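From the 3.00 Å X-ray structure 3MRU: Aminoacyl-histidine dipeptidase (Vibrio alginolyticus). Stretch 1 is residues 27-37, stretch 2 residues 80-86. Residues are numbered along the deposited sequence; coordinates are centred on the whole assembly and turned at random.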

# COMPACT_ATOMS: atom_id res chain seq x y z
N PRO A 27 24.13 -5.72 -10.18
CA PRO A 27 23.21 -4.58 -10.00
C PRO A 27 21.85 -4.55 -10.68
O PRO A 27 21.75 -4.48 -11.90
CB PRO A 27 23.94 -3.44 -10.71
CG PRO A 27 25.38 -3.80 -10.60
CD PRO A 27 25.44 -5.29 -10.69
N HIS A 28 20.80 -4.59 -9.86
CA HIS A 28 19.43 -4.52 -10.35
C HIS A 28 18.43 -3.56 -9.65
O HIS A 28 17.50 -4.02 -8.99
CB HIS A 28 19.06 -6.02 -10.13
CG HIS A 28 19.18 -6.48 -8.70
ND1 HIS A 28 20.39 -6.58 -8.04
CD2 HIS A 28 18.24 -6.88 -7.81
CE1 HIS A 28 20.19 -7.01 -6.81
NE2 HIS A 28 18.89 -7.20 -6.64
N PRO A 29 18.58 -2.22 -9.82
CA PRO A 29 17.57 -1.34 -9.23
C PRO A 29 16.41 -1.33 -10.20
O PRO A 29 16.52 -1.88 -11.30
CB PRO A 29 18.22 0.05 -9.26
CG PRO A 29 19.67 -0.18 -9.48
CD PRO A 29 19.79 -1.47 -10.21
N SER A 30 15.32 -0.69 -9.79
CA SER A 30 14.12 -0.70 -10.61
C SER A 30 14.52 -0.21 -11.97
O SER A 30 15.42 0.64 -12.10
CB SER A 30 13.02 0.16 -9.99
OG SER A 30 12.88 -0.14 -8.60
N LYS A 31 13.90 -0.79 -12.99
CA LYS A 31 14.14 -0.41 -14.39
C LYS A 31 15.48 -0.89 -15.02
O LYS A 31 15.72 -0.69 -16.21
CB LYS A 31 13.89 1.10 -14.59
CG LYS A 31 12.41 1.55 -14.37
CD LYS A 31 11.51 1.30 -15.60
CE LYS A 31 11.58 2.50 -16.60
NZ LYS A 31 11.14 2.18 -18.01
N HIS A 32 16.33 -1.55 -14.22
CA HIS A 32 17.62 -2.06 -14.71
C HIS A 32 17.76 -3.56 -14.50
O HIS A 32 18.86 -4.10 -14.39
CB HIS A 32 18.74 -1.30 -14.06
CG HIS A 32 18.75 0.15 -14.43
ND1 HIS A 32 17.71 1.00 -14.13
CD2 HIS A 32 19.67 0.89 -15.11
CE1 HIS A 32 17.99 2.21 -14.59
NE2 HIS A 32 19.18 2.17 -15.17
N GLU A 33 16.61 -4.22 -14.48
CA GLU A 33 16.51 -5.66 -14.39
C GLU A 33 17.31 -6.42 -15.44
O GLU A 33 17.88 -7.46 -15.11
CB GLU A 33 15.05 -6.08 -14.48
CG GLU A 33 14.10 -4.95 -14.90
CD GLU A 33 13.44 -4.27 -13.70
OE1 GLU A 33 13.33 -4.91 -12.62
OE2 GLU A 33 13.02 -3.11 -13.84
N GLU A 34 17.34 -5.93 -16.68
CA GLU A 34 18.17 -6.54 -17.75
C GLU A 34 19.63 -6.46 -17.35
O GLU A 34 20.19 -5.36 -17.19
CB GLU A 34 17.96 -5.90 -19.13
CG GLU A 34 16.49 -5.92 -19.63
CD GLU A 34 15.91 -7.33 -19.85
OE1 GLU A 34 16.70 -8.28 -20.12
OE2 GLU A 34 14.66 -7.47 -19.76
N ALA A 35 20.21 -7.64 -17.16
CA ALA A 35 21.53 -7.80 -16.55
C ALA A 35 21.35 -8.99 -15.69
O ALA A 35 22.16 -9.91 -15.73
CB ALA A 35 21.92 -6.60 -15.68
N LEU A 36 20.27 -8.97 -14.91
CA LEU A 36 19.93 -10.05 -14.01
C LEU A 36 18.91 -10.98 -14.65
O LEU A 36 18.93 -12.19 -14.41
CB LEU A 36 19.42 -9.50 -12.69
CG LEU A 36 19.17 -10.43 -11.50
CD1 LEU A 36 20.18 -11.55 -11.39
CD2 LEU A 36 19.10 -9.64 -10.18
N ALA A 37 18.05 -10.42 -15.49
CA ALA A 37 17.05 -11.24 -16.17
C ALA A 37 17.80 -12.23 -17.04
O ALA A 37 17.50 -13.43 -17.05
CB ALA A 37 16.13 -10.38 -17.01
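Stretch 2 80-86: HIDMVPQ

Stretch 2 meets stretch 1 chiefly at H28 to S30, with E33 and L36 adding contacts, and it does so as an extended but irregular segment. The pairing runs in opposite order over two residues: the CA of S30 lies 4.6 Å from the CA of D82, and the CA of P29 lies 4.6 Å from the CA of M83. This is an irregular crossing and not a strand pair. The same P29 and S30 open a type II turn that ends at H32, closed by the bond from H32 N to P29 O at 2.9 Å, and, after E33 to A35, the chain passes into a helix that includes A37.

H80 leads in without touching stretch 1. Its ring leans along its own chain, where ND1 gives a weak hydrogen bond to OD1 of D82 at 3.1 Å.

I81 is the first residue to make contact, and its backbone departs from the extended form, with phi/psi of -80/-43. Its branched, apolar side chain suits a buried site: CG2 packs 3.9 Å from CB of E33 and 4.1 Å from CD2 of L36. Its carbonyl O reaches the edge of the H28 ring, 3.0 Å from CD2, a carbon that the imidazole's polarity leaves slightly positive.

D82 returns to an extended conformation and combines backbone and side-chain contacts. Its CA makes a CA-H...O contact of 3.5 Å with O of H28, while its OD2 accepts a hydrogen bond from OG of S30 at 2.7 Å. A short serine suits this site, since its hydroxyl reaches the carboxylate directly. E33 also lies close, its OE1 3.0 Å from CB of D82 and 4.1 Å from OD1, a proximity of like charges; bonds to OD1 and OD2 elsewhere in the structure help to satisfy the aspartate.

M83 supplies the main backbone link, its N donating to O of H28 at 2.7 Å with an angle of 151°. P29 has no N-H to offer, but the H28 carbonyl before it is free to accept the M83 N-H. The long, flexible side chain, t at chi1 and chi2, carries SD over one face of the H28 ring, 4.4 Å from its centroid; a polarisable sulfur is a common partner for a ring face.

V84 points its CB away from stretch 1 and makes no contact. P85 restores one: its CB meets CB of P29 at 4.0 Å, two compact rings packing without any polar group to satisfy. By Q86 the chains have parted, and its side chain is out of reach.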

# COMPACT_ATOMS: atom_id res chain seq x y z
N HIS A 80 9.94 -10.45 -7.29
CA HIS A 80 10.22 -9.43 -8.25
C HIS A 80 11.73 -9.16 -8.22
O HIS A 80 12.36 -9.23 -7.16
CB HIS A 80 9.43 -8.20 -7.92
CG HIS A 80 9.89 -7.51 -6.69
ND1 HIS A 80 10.96 -6.66 -6.68
CD2 HIS A 80 9.41 -7.54 -5.42
CE1 HIS A 80 11.14 -6.19 -5.45
NE2 HIS A 80 10.21 -6.71 -4.67
N ILE A 81 12.27 -8.86 -9.41
CA ILE A 81 13.72 -8.78 -9.69
C ILE A 81 14.34 -7.48 -9.24
O ILE A 81 15.42 -7.45 -8.66
CB ILE A 81 13.98 -8.95 -11.20
CG1 ILE A 81 13.55 -10.35 -11.64
CG2 ILE A 81 15.41 -8.66 -11.54
CD1 ILE A 81 13.45 -10.56 -13.15
N ASP A 82 13.65 -6.38 -9.51
CA ASP A 82 14.19 -5.09 -9.16
C ASP A 82 14.32 -4.93 -7.67
O ASP A 82 13.53 -5.47 -6.89
CB ASP A 82 13.37 -3.95 -9.75
CG ASP A 82 12.08 -3.73 -9.05
OD1 ASP A 82 11.23 -4.65 -9.08
OD2 ASP A 82 11.91 -2.64 -8.48
N MET A 83 15.36 -4.21 -7.29
CA MET A 83 15.67 -3.88 -5.92
C MET A 83 15.27 -2.42 -5.80
O MET A 83 14.71 -1.87 -6.75
CB MET A 83 17.18 -4.01 -5.76
CG MET A 83 17.78 -3.43 -4.52
SD MET A 83 19.55 -3.70 -4.56
CE MET A 83 19.62 -5.46 -4.31
N VAL A 84 15.55 -1.78 -4.66
CA VAL A 84 15.30 -0.35 -4.52
C VAL A 84 16.59 0.41 -4.22
O VAL A 84 17.28 0.09 -3.25
CB VAL A 84 14.24 -0.09 -3.40
CG1 VAL A 84 14.13 1.40 -3.05
CG2 VAL A 84 12.89 -0.68 -3.78
N PRO A 85 16.92 1.41 -5.07
CA PRO A 85 18.18 2.16 -4.95
C PRO A 85 18.16 3.21 -3.85
O PRO A 85 17.56 4.27 -4.03
CB PRO A 85 18.32 2.82 -6.32
CG PRO A 85 16.92 3.00 -6.80
CD PRO A 85 16.10 1.89 -6.22
N GLN A 86 18.79 2.95 -2.71
CA GLN A 86 18.93 4.01 -1.72
C GLN A 86 20.25 3.86 -1.01
O GLN A 86 20.53 2.84 -0.39
CB GLN A 86 17.80 4.01 -0.70
CG GLN A 86 16.44 4.46 -1.23
CD GLN A 86 16.19 5.93 -1.01
OE1 GLN A 86 17.12 6.75 -0.94
NE2 GLN A 86 14.91 6.29 -0.90